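PDB 3IAL: prolyl-tRNA synthetase from Giardia lamblia ATCC 50803, which probably charges tRNA(Pro) with L-proline at the expense of ATP, yielding L-prolyl-tRNA(Pro), AMP and diphosphate. Local coordinates for residues 101-106 / 117-122; 148-153 / 167-172; 160-165 / 273-278. One frame throughout, in Å; residues are numbered along the deposited sequence.

How the contacts relate
The three contacts lie within the class II catalytic core and each touches the prolyl-adenylate. Contact 1 is complete in sequence before contact 2 opens, whereas the segments of contacts 2 and 3 alternate along the chain. The centres of contacts 1 and 2 are about 12 Å apart, and a probable hydrogen bond from Phe152 N to Arg120 O joins them. Contacts 2 and 3, about 10 Å between centres, share neighbouring strands 167-177 and 263-274, with Asn171 N meeting Ile273 O. Contacts 1 and 3 do not touch, with centres about 20 Å apart. Contact 1 reaches the proline end of the ligand, contact 3 its adenine, and contact 2 touches both ends.

Contact 1. Residues 101-106 / 117-122; sequences ECFWVE and LALRPT. With PR8 (5'-O-[(R)-hydroxy{[(2S)-pyrrolidin-2-ylcarbonyl]oxy}phosphoryl]adenosine), chain H.
Cys102, just ahead of strand 103-108, directs SG at the Pro121 ring, 4.0 Å from CG, while its CB covers part of one face of the Trp104 indole. Phe103 is tied to Leu119 twice. Its carbonyl O accepts from Leu119 N at 3.0 Å (161° at the hydrogen), and its N donates to a water at 2.8 Å that also sits 2.6 Å from Leu119 O. The phenyl ring heads away from the hairpin and meets His154 edge-to-face, leaving CB against Leu119 CD1. Trp104, CG anti to its carbonyl carbon, forms a non-hydrogen-bonded antiparallel pair with Ala118, whose CB makes a CH-pi contact 3.8 Å from the centroid of the six-membered indole ring, 23° off its normal, on the face Cys102 CB also covers. Val105 and Leu117 follow as a hydrogen-bonded pair: Val105 N reaches Leu117 O at 2.7 Å, and Leu117 N returns to Val105 O at 3.1 Å. Trp104 and Val105 also pair with a strand of the second subunit, so the sheet continues across the dimer interface. Beyond the hairpin, Thr122 OG1 accepts from the pyrrolidine N of PR8 at 2.8 Å and also bonds Glu124, fitting the Thr-x-Glu loop of class IIa synthetases. Chemically, a buried, mostly apolar hairpin leads into a polar loop whose hydroxyl meets the prolyl nitrogen, where the Glu124 carboxylate would probably favour a protonated amine.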
loop_
_atom_site.group_PDB
_atom_site.type_symbol
_atom_site.label_atom_id
_atom_site.label_comp_id
_atom_site.label_asym_id
_atom_site.label_seq_id
_atom_site.Cartn_x
_atom_site.Cartn_y
_atom_site.Cartn_z
ATOM N N GLU B 101 -22.908 -11.642 -5.806
ATOM C CA GLU B 101 -21.623 -11.005 -6.106
ATOM C C GLU B 101 -20.403 -11.821 -5.669
ATOM O O GLU B 101 -19.278 -11.430 -5.974
ATOM C CB GLU B 101 -21.531 -9.634 -5.407
ATOM C CG GLU B 101 -22.676 -8.659 -5.697
ATOM C CD GLU B 101 -22.548 -7.969 -7.037
ATOM O OE1 GLU B 101 -21.742 -8.439 -7.869
ATOM O OE2 GLU B 101 -23.252 -6.956 -7.257
ATOM N N CYS B 102 -20.609 -12.918 -4.938
ATOM C CA CYS B 102 -19.495 -13.652 -4.317
ATOM C C CYS B 102 -18.842 -14.685 -5.231
ATOM O O CYS B 102 -19.518 -15.577 -5.750
ATOM C CB CYS B 102 -19.952 -14.357 -3.038
ATOM S SG CYS B 102 -20.270 -13.246 -1.666
ATOM N N PHE B 103 -17.532 -14.553 -5.422
ATOM C CA PHE B 103 -16.707 -15.626 -5.970
ATOM C C PHE B 103 -16.476 -16.642 -4.863
ATOM O O PHE B 103 -16.159 -16.249 -3.748
ATOM C CB PHE B 103 -15.344 -15.102 -6.415
ATOM C CG PHE B 103 -15.370 -14.320 -7.693
ATOM C CD1 PHE B 103 -15.147 -14.953 -8.919
ATOM C CD2 PHE B 103 -15.585 -12.949 -7.679
ATOM C CE1 PHE B 103 -15.149 -14.227 -10.109
ATOM C CE2 PHE B 103 -15.592 -12.214 -8.864
ATOM C CZ PHE B 103 -15.372 -12.850 -10.078
ATOM N N TRP B 104 -16.616 -17.934 -5.154
ATOM C CA TRP B 104 -16.410 -18.967 -4.129
ATOM C C TRP B 104 -15.189 -19.822 -4.434
ATOM O O TRP B 104 -15.052 -20.352 -5.539
ATOM C CB TRP B 104 -17.647 -19.865 -3.983
ATOM C CG TRP B 104 -18.826 -19.141 -3.398
ATOM C CD1 TRP B 104 -19.870 -18.604 -4.082
ATOM C CD2 TRP B 104 -19.057 -18.843 -2.013
ATOM N NE1 TRP B 104 -20.749 -18.001 -3.213
ATOM C CE2 TRP B 104 -20.274 -18.131 -1.938
ATOM C CE3 TRP B 104 -18.354 -19.111 -0.830
ATOM C CZ2 TRP B 104 -20.810 -17.680 -0.725
ATOM C CZ3 TRP B 104 -18.887 -18.671 0.378
ATOM C CH2 TRP B 104 -20.103 -17.956 0.420
ATOM N N VAL B 105 -14.309 -19.937 -3.439
ATOM C CA VAL B 105 -13.213 -20.887 -3.465
ATOM C C VAL B 105 -13.712 -22.171 -2.828
ATOM O O VAL B 105 -14.194 -22.157 -1.699
ATOM C CB VAL B 105 -11.979 -20.370 -2.684
ATOM C CG1 VAL B 105 -10.906 -21.466 -2.578
ATOM C CG2 VAL B 105 -11.424 -19.125 -3.349
ATOM N N GLU B 106 -13.599 -23.272 -3.556
ATOM C CA GLU B 106 -14.147 -24.557 -3.112
ATOM C C GLU B 106 -13.123 -25.677 -3.023
ATOM O O GLU B 106 -13.379 -26.683 -2.365
ATOM C CB GLU B 106 -15.300 -24.974 -4.029
ATOM C CG GLU B 106 -16.369 -23.890 -4.162
ATOM C CD GLU B 106 -17.707 -24.416 -4.648
ATOM O OE1 GLU B 106 -17.736 -25.460 -5.328
ATOM O OE2 GLU B 106 -18.734 -23.776 -4.352
ATOM N N LEU B 117 -14.856 -20.833 0.978
ATOM C CA LEU B 117 -14.355 -19.487 1.260
ATOM C C LEU B 117 -14.789 -18.516 0.187
ATOM O O LEU B 117 -14.556 -18.748 -0.999
ATOM C CB LEU B 117 -12.829 -19.484 1.333
ATOM C CG LEU B 117 -12.180 -20.393 2.382
ATOM C CD1 LEU B 117 -10.678 -20.291 2.257
ATOM C CD2 LEU B 117 -12.642 -20.019 3.776
ATOM N N ALA B 118 -15.421 -17.422 0.597
ATOM C CA ALA B 118 -15.793 -16.370 -0.338
ATOM C C ALA B 118 -14.653 -15.369 -0.455
ATOM O O ALA B 118 -14.012 -15.027 0.538
ATOM C CB ALA B 118 -17.062 -15.676 0.117
ATOM N N LEU B 119 -14.381 -14.911 -1.672
ATOM C CA LEU B 119 -13.519 -13.756 -1.844
ATOM C C LEU B 119 -14.342 -12.548 -1.389
ATOM O O LEU B 119 -15.486 -12.390 -1.812
ATOM C CB LEU B 119 -13.100 -13.594 -3.302
ATOM C CG LEU B 119 -12.373 -14.769 -3.963
ATOM C CD1 LEU B 119 -11.906 -14.347 -5.346
ATOM C CD2 LEU B 119 -11.197 -15.254 -3.118
ATOM N N ARG B 120 -13.774 -11.724 -0.515
ATOM C CA ARG B 120 -14.493 -10.588 0.067
ATOM C C ARG B 120 -15.135 -9.658 -0.977
ATOM O O ARG B 120 -14.447 -9.120 -1.833
ATOM C CB ARG B 120 -13.573 -9.775 0.987
ATOM C CG ARG B 120 -12.309 -9.272 0.331
ATOM C CD ARG B 120 -11.452 -8.520 1.331
ATOM N NE ARG B 120 -10.135 -8.299 0.752
ATOM C CZ ARG B 120 -8.991 -8.266 1.422
ATOM N NH1 ARG B 120 -8.939 -8.423 2.741
ATOM N NH2 ARG B 120 -7.874 -8.087 0.740
ATOM N N PRO B 121 -16.463 -9.504 -0.935
ATOM C CA PRO B 121 -17.101 -8.436 -1.722
ATOM C C PRO B 121 -17.086 -7.099 -0.990
ATOM O O PRO B 121 -17.258 -6.044 -1.595
ATOM C CB PRO B 121 -18.533 -8.935 -1.869
ATOM C CG PRO B 121 -18.779 -9.733 -0.636
ATOM C CD PRO B 121 -17.460 -10.427 -0.359
ATOM N N THR B 122 -16.911 -7.187 0.320
ATOM C CA THR B 122 -16.829 -6.064 1.236
ATOM C C THR B 122 -16.631 -6.805 2.557
ATOM O O THR B 122 -16.974 -7.992 2.652
ATOM C CB THR B 122 -18.109 -5.184 1.236
ATOM O OG1 THR B 122 -17.971 -4.139 2.209
ATOM C CG2 THR B 122 -19.350 -6.029 1.535
HETATM C C PR8 H . -19.516 -0.110 1.179
HETATM N N PR8 H . -18.524 -1.487 2.898
HETATM O O PR8 H . -19.244 -1.056 0.438
HETATM P P PR8 H . -20.378 1.145 -0.786
HETATM N N1 PR8 H . -16.257 -0.804 -9.365
HETATM C C2 PR8 H . -15.575 0.215 -8.853
HETATM N N3 PR8 H . -15.923 0.795 -7.701
HETATM C C4 PR8 H . -16.981 0.374 -7.010
HETATM C C5 PR8 H . -17.725 -0.684 -7.521
HETATM C C6 PR8 H . -17.341 -1.277 -8.721
HETATM N N6 PR8 H . -18.038 -2.299 -9.219
HETATM N N7 PR8 H . -18.716 -0.920 -6.670
HETATM C C8 PR8 H . -18.608 -0.050 -5.663
HETATM N N9 PR8 H . -17.554 0.752 -5.867
HETATM C CA PR8 H . -19.140 -0.171 2.659
HETATM C CB PR8 H . -18.075 0.875 2.941
HETATM C CD PR8 H . -17.270 -1.260 3.608
HETATM C CG PR8 H . -16.771 0.069 3.028
HETATM C "C1'" PR8 H . -17.129 1.854 -4.945
HETATM O O10 PR8 H . -20.166 1.027 0.810
HETATM O O1P PR8 H . -21.406 0.211 -1.313
HETATM C "C2'" PR8 H . -18.140 3.026 -4.915
HETATM O "O2'" PR8 H . -17.438 4.278 -4.878
HETATM O O2P PR8 H . -20.820 2.669 -1.034
HETATM C "C3'" PR8 H . -18.818 2.849 -3.577
HETATM O "O3'" PR8 H . -19.349 4.095 -3.119
HETATM C "C4'" PR8 H . -17.585 2.473 -2.776
HETATM O "O4'" PR8 H . -17.064 1.378 -3.563
HETATM C "C5'" PR8 H . -18.005 2.053 -1.385
HETATM O "O5'" PR8 H . -18.924 0.980 -1.455
HETATM O O HOH W 1 -16.537 -12.318 -4.145
#

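Contact 2. Residues 148-153 / 167-172; sequences TCTIFR and EIHWNE. With PR8 (5'-O-[(R)-hydroxy{[(2S)-pyrrolidin-2-ylcarbonyl]oxy}phosphoryl]adenosine), chain H.
Trp170, its CG in the crowded position between backbone N and carbonyl carbon, has both indole faces occupied: Ile151 CD1 stands 3.4 Å from the centroid of the six-membered ring, only 7° off its normal, and Glu172 CB lies on the opposite face. At the rim, NE1 makes a weak in-plane bond to Glu172 OE1, which is bonded also to Ser123 OG; Cys149 SG forms a sulfur-aromatic edge contact, and the prolyl carbonyl atom O of PR8 lies in plane, 3.4 Å from Trp170 CH2. The Phe152 ring runs alongside the Glu167 carboxylate, their planes 44° apart. Glu167 OE2 uses its anti lone pair to accept from Thr150 OG1 at 2.7 Å and also bonds Thr81 of the second subunit, linking the face that carries Thr150 and Glu167 to the dimer interface. Asn171 ND2 donates almost straight to Thr148 OG1 at 3.0 Å (171°), within its own amide plane; Glu66 also bonds that hydroxyl. Reciprocal backbone bonds hold Cys149 to Trp170 (Cys149 N to Trp170 O 2.9 Å, Trp170 N to Cys149 O 2.8 Å) and, likewise, Ile151 to Ile168. Ile168 lays its branches over one face of the adenine, CG2 being 3.4 Å from PR8 C2. Arg153 NE is fixed by Pro121 O. This antiparallel pair, whose first strand ends at Phe152, with Arg153 just beyond it, matches motif 2 of class II aminoacyl-tRNA synthetases.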
loop_
_atom_site.group_PDB
_atom_site.type_symbol
_atom_site.label_atom_id
_atom_site.label_comp_id
_atom_site.label_asym_id
_atom_site.label_seq_id
_atom_site.Cartn_x
_atom_site.Cartn_y
_atom_site.Cartn_z
ATOM N N THR B 148 -6.631 -0.848 2.886
ATOM C CA THR B 148 -6.558 -0.602 1.461
ATOM C C THR B 148 -6.295 -1.961 0.870
ATOM O O THR B 148 -5.334 -2.623 1.250
ATOM C CB THR B 148 -5.397 0.334 1.121
ATOM O OG1 THR B 148 -5.670 1.624 1.672
ATOM C CG2 THR B 148 -5.193 0.427 -0.395
ATOM N N CYS B 149 -7.157 -2.387 -0.037
ATOM C CA CYS B 149 -7.084 -3.743 -0.569
ATOM C C CYS B 149 -7.990 -3.828 -1.786
ATOM O O CYS B 149 -8.540 -2.818 -2.225
ATOM C CB CYS B 149 -7.528 -4.765 0.488
ATOM S SG CYS B 149 -9.311 -4.681 0.921
ATOM N N THR B 150 -8.154 -5.032 -2.320
ATOM C CA THR B 150 -9.122 -5.249 -3.378
ATOM C C THR B 150 -10.275 -6.084 -2.834
ATOM O O THR B 150 -10.090 -6.895 -1.909
ATOM C CB THR B 150 -8.489 -5.871 -4.641
ATOM O OG1 THR B 150 -8.221 -7.268 -4.450
ATOM C CG2 THR B 150 -7.205 -5.145 -5.000
ATOM N N ILE B 151 -11.465 -5.828 -3.377
ATOM C CA ILE B 151 -12.658 -6.632 -3.123
ATOM C C ILE B 151 -13.111 -7.218 -4.459
ATOM O O ILE B 151 -12.585 -6.833 -5.517
ATOM C CB ILE B 151 -13.794 -5.806 -2.476
ATOM C CG1 ILE B 151 -14.056 -4.512 -3.261
ATOM C CG2 ILE B 151 -13.457 -5.496 -1.012
ATOM C CD1 ILE B 151 -15.449 -3.906 -2.999
ATOM N N PHE B 152 -14.074 -8.140 -4.410
ATOM C CA PHE B 152 -14.469 -8.927 -5.586
ATOM C C PHE B 152 -15.992 -8.977 -5.766
ATOM O O PHE B 152 -16.713 -9.328 -4.838
ATOM C CB PHE B 152 -13.908 -10.350 -5.474
ATOM C CG PHE B 152 -12.400 -10.404 -5.391
ATOM C CD1 PHE B 152 -11.635 -10.630 -6.531
ATOM C CD2 PHE B 152 -11.752 -10.227 -4.178
ATOM C CE1 PHE B 152 -10.252 -10.679 -6.461
ATOM C CE2 PHE B 152 -10.352 -10.273 -4.096
ATOM C CZ PHE B 152 -9.604 -10.497 -5.237
ATOM N N ARG B 153 -16.468 -8.618 -6.960
ATOM C CA ARG B 153 -17.898 -8.601 -7.275
ATOM C C ARG B 153 -18.154 -9.327 -8.592
ATOM O O ARG B 153 -17.872 -8.791 -9.665
ATOM C CB ARG B 153 -18.410 -7.160 -7.397
ATOM C CG ARG B 153 -18.141 -6.257 -6.206
ATOM C CD ARG B 153 -19.221 -6.327 -5.172
ATOM N NE ARG B 153 -18.890 -5.523 -3.993
ATOM C CZ ARG B 153 -19.330 -4.291 -3.730
ATOM N NH1 ARG B 153 -20.151 -3.651 -4.555
ATOM N NH2 ARG B 153 -18.943 -3.691 -2.609
ATOM N N GLU B 167 -12.818 -7.016 -9.992
ATOM C CA GLU B 167 -11.882 -6.827 -8.875
ATOM C C GLU B 167 -11.634 -5.338 -8.690
ATOM O O GLU B 167 -11.157 -4.662 -9.586
ATOM C CB GLU B 167 -10.561 -7.570 -9.087
ATOM C CG GLU B 167 -9.515 -7.230 -8.034
ATOM C CD GLU B 167 -8.389 -8.249 -7.936
ATOM O OE1 GLU B 167 -8.260 -9.095 -8.839
ATOM O OE2 GLU B 167 -7.632 -8.201 -6.940
ATOM N N ILE B 168 -11.952 -4.844 -7.501
ATOM C CA ILE B 168 -12.004 -3.425 -7.240
ATOM C C ILE B 168 -10.992 -3.038 -6.169
ATOM O O ILE B 168 -11.088 -3.484 -5.030
ATOM C CB ILE B 168 -13.410 -3.023 -6.751
ATOM C CG1 ILE B 168 -14.499 -3.619 -7.652
ATOM C CG2 ILE B 168 -13.536 -1.486 -6.668
ATOM C CD1 ILE B 168 -15.827 -3.825 -6.923
ATOM N N HIS B 169 -10.038 -2.180 -6.532
ATOM C CA HIS B 169 -9.087 -1.645 -5.569
ATOM C C HIS B 169 -9.807 -0.558 -4.779
ATOM O O HIS B 169 -10.500 0.291 -5.360
ATOM C CB HIS B 169 -7.853 -1.101 -6.291
ATOM C CG HIS B 169 -6.699 -0.809 -5.388
ATOM N ND1 HIS B 169 -6.350 0.475 -5.015
ATOM C CD2 HIS B 169 -5.816 -1.634 -4.776
ATOM C CE1 HIS B 169 -5.304 0.423 -4.210
ATOM N NE2 HIS B 169 -4.959 -0.842 -4.048
ATOM N N TRP B 170 -9.690 -0.602 -3.454
ATOM C CA TRP B 170 -10.419 0.347 -2.623
ATOM C C TRP B 170 -9.823 0.511 -1.238
ATOM O O TRP B 170 -8.889 -0.194 -0.875
ATOM C CB TRP B 170 -11.908 -0.050 -2.553
ATOM C CG TRP B 170 -12.357 -1.011 -1.456
ATOM C CD1 TRP B 170 -11.589 -1.854 -0.703
ATOM C CD2 TRP B 170 -13.713 -1.247 -1.058
ATOM N NE1 TRP B 170 -12.381 -2.571 0.157
ATOM C CE2 TRP B 170 -13.690 -2.221 -0.046
ATOM C CE3 TRP B 170 -14.947 -0.721 -1.460
ATOM C CZ2 TRP B 170 -14.848 -2.667 0.584
ATOM C CZ3 TRP B 170 -16.099 -1.162 -0.831
ATOM C CH2 TRP B 170 -16.038 -2.126 0.179
ATOM N N ASN B 171 -10.382 1.446 -0.476
ATOM C CA ASN B 171 -10.145 1.525 0.955
ATOM C C ASN B 171 -11.480 1.495 1.680
ATOM O O ASN B 171 -12.433 2.181 1.276
ATOM C CB ASN B 171 -9.341 2.780 1.306
ATOM C CG ASN B 171 -9.141 2.962 2.815
ATOM O OD1 ASN B 171 -10.066 3.338 3.526
ATOM N ND2 ASN B 171 -7.918 2.730 3.292
ATOM N N GLU B 172 -11.545 0.670 2.726
ATOM C CA GLU B 172 -12.715 0.577 3.596
ATOM C C GLU B 172 -12.322 0.818 5.051
ATOM O O GLU B 172 -11.400 0.186 5.567
ATOM C CB GLU B 172 -13.411 -0.787 3.455
ATOM C CG GLU B 172 -12.564 -2.015 3.796
ATOM C CD GLU B 172 -13.284 -3.327 3.489
ATOM O OE1 GLU B 172 -12.679 -4.227 2.860
ATOM O OE2 GLU B 172 -14.462 -3.459 3.885
HETATM C C PR8 H . -19.516 -0.110 1.179
HETATM N N PR8 H . -18.524 -1.487 2.898
HETATM O O PR8 H . -19.244 -1.056 0.438
HETATM P P PR8 H . -20.378 1.145 -0.786
HETATM N N1 PR8 H . -16.257 -0.804 -9.365
HETATM C C2 PR8 H . -15.575 0.215 -8.853
HETATM N N3 PR8 H . -15.923 0.795 -7.701
HETATM C C4 PR8 H . -16.981 0.374 -7.010
HETATM C C5 PR8 H . -17.725 -0.684 -7.521
HETATM C C6 PR8 H . -17.341 -1.277 -8.721
HETATM N N6 PR8 H . -18.038 -2.299 -9.219
HETATM N N7 PR8 H . -18.716 -0.920 -6.670
HETATM C C8 PR8 H . -18.608 -0.050 -5.663
HETATM N N9 PR8 H . -17.554 0.752 -5.867
HETATM C CA PR8 H . -19.140 -0.171 2.659
HETATM C CB PR8 H . -18.075 0.875 2.941
HETATM C CD PR8 H . -17.270 -1.260 3.608
HETATM C CG PR8 H . -16.771 0.069 3.028
HETATM C "C1'" PR8 H . -17.129 1.854 -4.945
HETATM O O10 PR8 H . -20.166 1.027 0.810
HETATM O O1P PR8 H . -21.406 0.211 -1.313
HETATM C "C2'" PR8 H . -18.140 3.026 -4.915
HETATM O "O2'" PR8 H . -17.438 4.278 -4.878
HETATM O O2P PR8 H . -20.820 2.669 -1.034
HETATM C "C3'" PR8 H . -18.818 2.849 -3.577
HETATM O "O3'" PR8 H . -19.349 4.095 -3.119
HETATM C "C4'" PR8 H . -17.585 2.473 -2.776
HETATM O "O4'" PR8 H . -17.064 1.378 -3.563
HETATM C "C5'" PR8 H . -18.005 2.053 -1.385
HETATM O "O5'" PR8 H . -18.924 0.980 -1.455
#

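Contact 3. Residues 160-165 / 273-278; sequences KPLIRV and ISTRVL. With PR8 (5'-O-[(R)-hydroxy{[(2S)-pyrrolidin-2-ylcarbonyl]oxy}phosphoryl]adenosine), chain H.
Side-chain hydrogen bonds to backbone carbonyls carry most of the join. Arg276, extended from CG to NE, grips Ile163 O side-on with two nitrogens, NE at 2.9 Å and NH2 at 3.1 Å. The acceptor lies within 3° of the guanidinium plane, and Gln237 O receives NH1, so the group's rotation is set from two directions. Thr275 OG1 donates to Leu162 O at 2.7 Å, approaching in the carbonyl plane on a lone pair, with 116° at the oxygen. Ser274 OG plays two roles: it accepts from Arg276 N at 3.2 Å, a capping bond at the turn into helix 276-285, and donates to PR8 N3 at 2.9 Å.

Strand 263-274 running into that helix, with an arginine in its first turn, corresponds to motif 3 of class II synthetases, and residues 160-165 belong to the loop between the motif 2 strands. This loop presents backbone to the adenine: Val165 N makes a weak bond to N1 at 3.5 Å, and N6 makes a weak one back to Val165 O. A classic beta bulge, Ile163 and Arg164 both facing Lys160, shapes the chain here, with Leu162 at a positive phi of 74°.

The same arginine covers the base: PR8 C4 lies 3.6 Å above the guanidinium plane of Arg276, offset toward the rim, on the face of the adenine opposite Ile168, so the base is held between charge and hydrocarbon.

Apolar contact is lighter. Leu162 sends CD1 to Leu278 CD2 at 4.2 Å and its CD2 lies against Thr275 CB, while Met32 of helix 24-34 also touches Leu162.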
loop_
_atom_site.group_PDB
_atom_site.type_symbol
_atom_site.label_atom_id
_atom_site.label_comp_id
_atom_site.label_asym_id
_atom_site.label_seq_id
_atom_site.Cartn_x
_atom_site.Cartn_y
_atom_site.Cartn_z
ATOM N N LYS B 160 -16.232 -1.498 -17.100
ATOM C CA LYS B 160 -15.528 -0.318 -17.573
ATOM C C LYS B 160 -14.420 -0.067 -16.555
ATOM O O LYS B 160 -14.700 -0.005 -15.355
ATOM C CB LYS B 160 -16.497 0.879 -17.652
ATOM C CG LYS B 160 -15.949 2.152 -18.345
ATOM C CD LYS B 160 -17.111 3.053 -18.831
ATOM C CE LYS B 160 -16.645 4.332 -19.570
ATOM N NZ LYS B 160 -16.245 4.141 -21.025
ATOM N N PRO B 161 -13.159 0.059 -17.009
ATOM C CA PRO B 161 -12.044 0.292 -16.083
ATOM C C PRO B 161 -12.323 1.391 -15.063
ATOM O O PRO B 161 -12.866 2.437 -15.419
ATOM C CB PRO B 161 -10.901 0.709 -17.012
ATOM C CG PRO B 161 -11.185 -0.001 -18.258
ATOM C CD PRO B 161 -12.685 -0.035 -18.395
ATOM N N LEU B 162 -11.961 1.128 -13.803
ATOM C CA LEU B 162 -12.087 2.081 -12.696
ATOM C C LEU B 162 -13.525 2.281 -12.201
ATOM O O LEU B 162 -13.735 2.499 -11.015
ATOM C CB LEU B 162 -11.471 3.446 -13.040
ATOM C CG LEU B 162 -10.078 3.464 -13.662
ATOM C CD1 LEU B 162 -9.629 4.884 -13.882
ATOM C CD2 LEU B 162 -9.079 2.734 -12.774
ATOM N N ILE B 163 -14.498 2.205 -13.100
ATOM C CA ILE B 163 -15.881 2.590 -12.814
ATOM C C ILE B 163 -16.742 1.379 -12.437
ATOM O O ILE B 163 -17.491 1.437 -11.476
ATOM C CB ILE B 163 -16.488 3.354 -14.032
ATOM C CG1 ILE B 163 -15.892 4.762 -14.110
ATOM C CG2 ILE B 163 -18.005 3.424 -13.961
ATOM C CD1 ILE B 163 -16.123 5.447 -15.429
ATOM N N ARG B 164 -16.637 0.299 -13.203
ATOM C CA ARG B 164 -17.388 -0.932 -12.941
ATOM C C ARG B 164 -16.513 -2.130 -13.269
ATOM O O ARG B 164 -16.452 -2.546 -14.415
ATOM C CB ARG B 164 -18.661 -1.013 -13.797
ATOM C CG ARG B 164 -19.858 -0.247 -13.267
ATOM C CD ARG B 164 -21.150 -0.765 -13.914
ATOM N NE ARG B 164 -21.059 -0.715 -15.377
ATOM C CZ ARG B 164 -21.533 0.263 -16.147
ATOM N NH1 ARG B 164 -22.186 1.299 -15.622
ATOM N NH2 ARG B 164 -21.363 0.198 -17.465
ATOM N N VAL B 165 -15.838 -2.672 -12.257
ATOM C CA VAL B 165 -14.927 -3.796 -12.443
ATOM C C VAL B 165 -15.290 -4.931 -11.484
ATOM O O VAL B 165 -16.064 -4.743 -10.554
ATOM C CB VAL B 165 -13.436 -3.368 -12.275
ATOM C CG1 VAL B 165 -12.984 -2.520 -13.469
ATOM C CG2 VAL B 165 -13.208 -2.624 -10.970
ATOM N N ILE B 273 -14.175 4.182 -0.334
ATOM C CA ILE B 273 -13.822 4.815 -1.606
ATOM C C ILE B 273 -12.998 3.834 -2.445
ATOM O O ILE B 273 -12.209 3.052 -1.916
ATOM C CB ILE B 273 -13.046 6.145 -1.436
ATOM C CG1 ILE B 273 -11.759 5.953 -0.626
ATOM C CG2 ILE B 273 -13.934 7.191 -0.798
ATOM C CD1 ILE B 273 -10.719 7.072 -0.844
ATOM N N SER B 274 -13.206 3.871 -3.754
ATOM C CA SER B 274 -12.572 2.945 -4.661
ATOM C C SER B 274 -11.853 3.704 -5.785
ATOM O O SER B 274 -11.646 4.919 -5.694
ATOM C CB SER B 274 -13.638 2.027 -5.248
ATOM O OG SER B 274 -14.383 2.705 -6.250
ATOM N N THR B 275 -11.501 2.966 -6.838
ATOM C CA THR B 275 -10.909 3.503 -8.067
ATOM C C THR B 275 -11.794 4.526 -8.794
ATOM O O THR B 275 -11.315 5.259 -9.672
ATOM C CB THR B 275 -10.643 2.366 -9.062
ATOM O OG1 THR B 275 -11.866 1.661 -9.308
ATOM C CG2 THR B 275 -9.591 1.397 -8.517
ATOM N N ARG B 276 -13.080 4.556 -8.450
ATOM C CA ARG B 276 -14.006 5.572 -8.969
ATOM C C ARG B 276 -13.584 7.013 -8.675
ATOM O O ARG B 276 -13.924 7.915 -9.431
ATOM C CB ARG B 276 -15.410 5.343 -8.407
ATOM C CG ARG B 276 -16.066 4.120 -8.968
ATOM C CD ARG B 276 -17.447 3.953 -8.401
ATOM N NE ARG B 276 -18.222 3.008 -9.183
ATOM C CZ ARG B 276 -19.506 2.745 -8.998
ATOM N NH1 ARG B 276 -20.197 3.358 -8.036
ATOM N NH2 ARG B 276 -20.104 1.864 -9.795
ATOM N N VAL B 277 -12.871 7.233 -7.572
ATOM C CA VAL B 277 -12.343 8.564 -7.247
ATOM C C VAL B 277 -11.379 9.015 -8.354
ATOM O O VAL B 277 -11.483 10.141 -8.858
ATOM C CB VAL B 277 -11.619 8.584 -5.887
ATOM C CG1 VAL B 277 -11.112 9.991 -5.558
ATOM C CG2 VAL B 277 -12.532 8.079 -4.771
ATOM N N LEU B 278 -10.464 8.117 -8.737
ATOM C CA LEU B 278 -9.545 8.360 -9.847
ATOM C C LEU B 278 -10.325 8.563 -11.148
ATOM O O LEU B 278 -10.051 9.497 -11.895
ATOM C CB LEU B 278 -8.543 7.208 -9.987
ATOM C CG LEU B 278 -7.479 7.307 -11.085
ATOM C CD1 LEU B 278 -6.602 8.535 -10.874
ATOM C CD2 LEU B 278 -6.624 6.031 -11.146
HETATM C C PR8 H . -19.516 -0.110 1.179
HETATM N N PR8 H . -18.524 -1.487 2.898
HETATM O O PR8 H . -19.244 -1.056 0.438
HETATM P P PR8 H . -20.378 1.145 -0.786
HETATM N N1 PR8 H . -16.257 -0.804 -9.365
HETATM C C2 PR8 H . -15.575 0.215 -8.853
HETATM N N3 PR8 H . -15.923 0.795 -7.701
HETATM C C4 PR8 H . -16.981 0.374 -7.010
HETATM C C5 PR8 H . -17.725 -0.684 -7.521
HETATM C C6 PR8 H . -17.341 -1.277 -8.721
HETATM N N6 PR8 H . -18.038 -2.299 -9.219
HETATM N N7 PR8 H . -18.716 -0.920 -6.670
HETATM C C8 PR8 H . -18.608 -0.050 -5.663
HETATM N N9 PR8 H . -17.554 0.752 -5.867
HETATM C CA PR8 H . -19.140 -0.171 2.659
HETATM C CB PR8 H . -18.075 0.875 2.941
HETATM C CD PR8 H . -17.270 -1.260 3.608
HETATM C CG PR8 H . -16.771 0.069 3.028
HETATM C "C1'" PR8 H . -17.129 1.854 -4.945
HETATM O O10 PR8 H . -20.166 1.027 0.810
HETATM O O1P PR8 H . -21.406 0.211 -1.313
HETATM C "C2'" PR8 H . -18.140 3.026 -4.915
HETATM O "O2'" PR8 H . -17.438 4.278 -4.878
HETATM O O2P PR8 H . -20.820 2.669 -1.034
HETATM C "C3'" PR8 H . -18.818 2.849 -3.577
HETATM O "O3'" PR8 H . -19.349 4.095 -3.119
HETATM C "C4'" PR8 H . -17.585 2.473 -2.776
HETATM O "O4'" PR8 H . -17.064 1.378 -3.563
HETATM C "C5'" PR8 H . -18.005 2.053 -1.385
HETATM O "O5'" PR8 H . -18.924 0.980 -1.455
#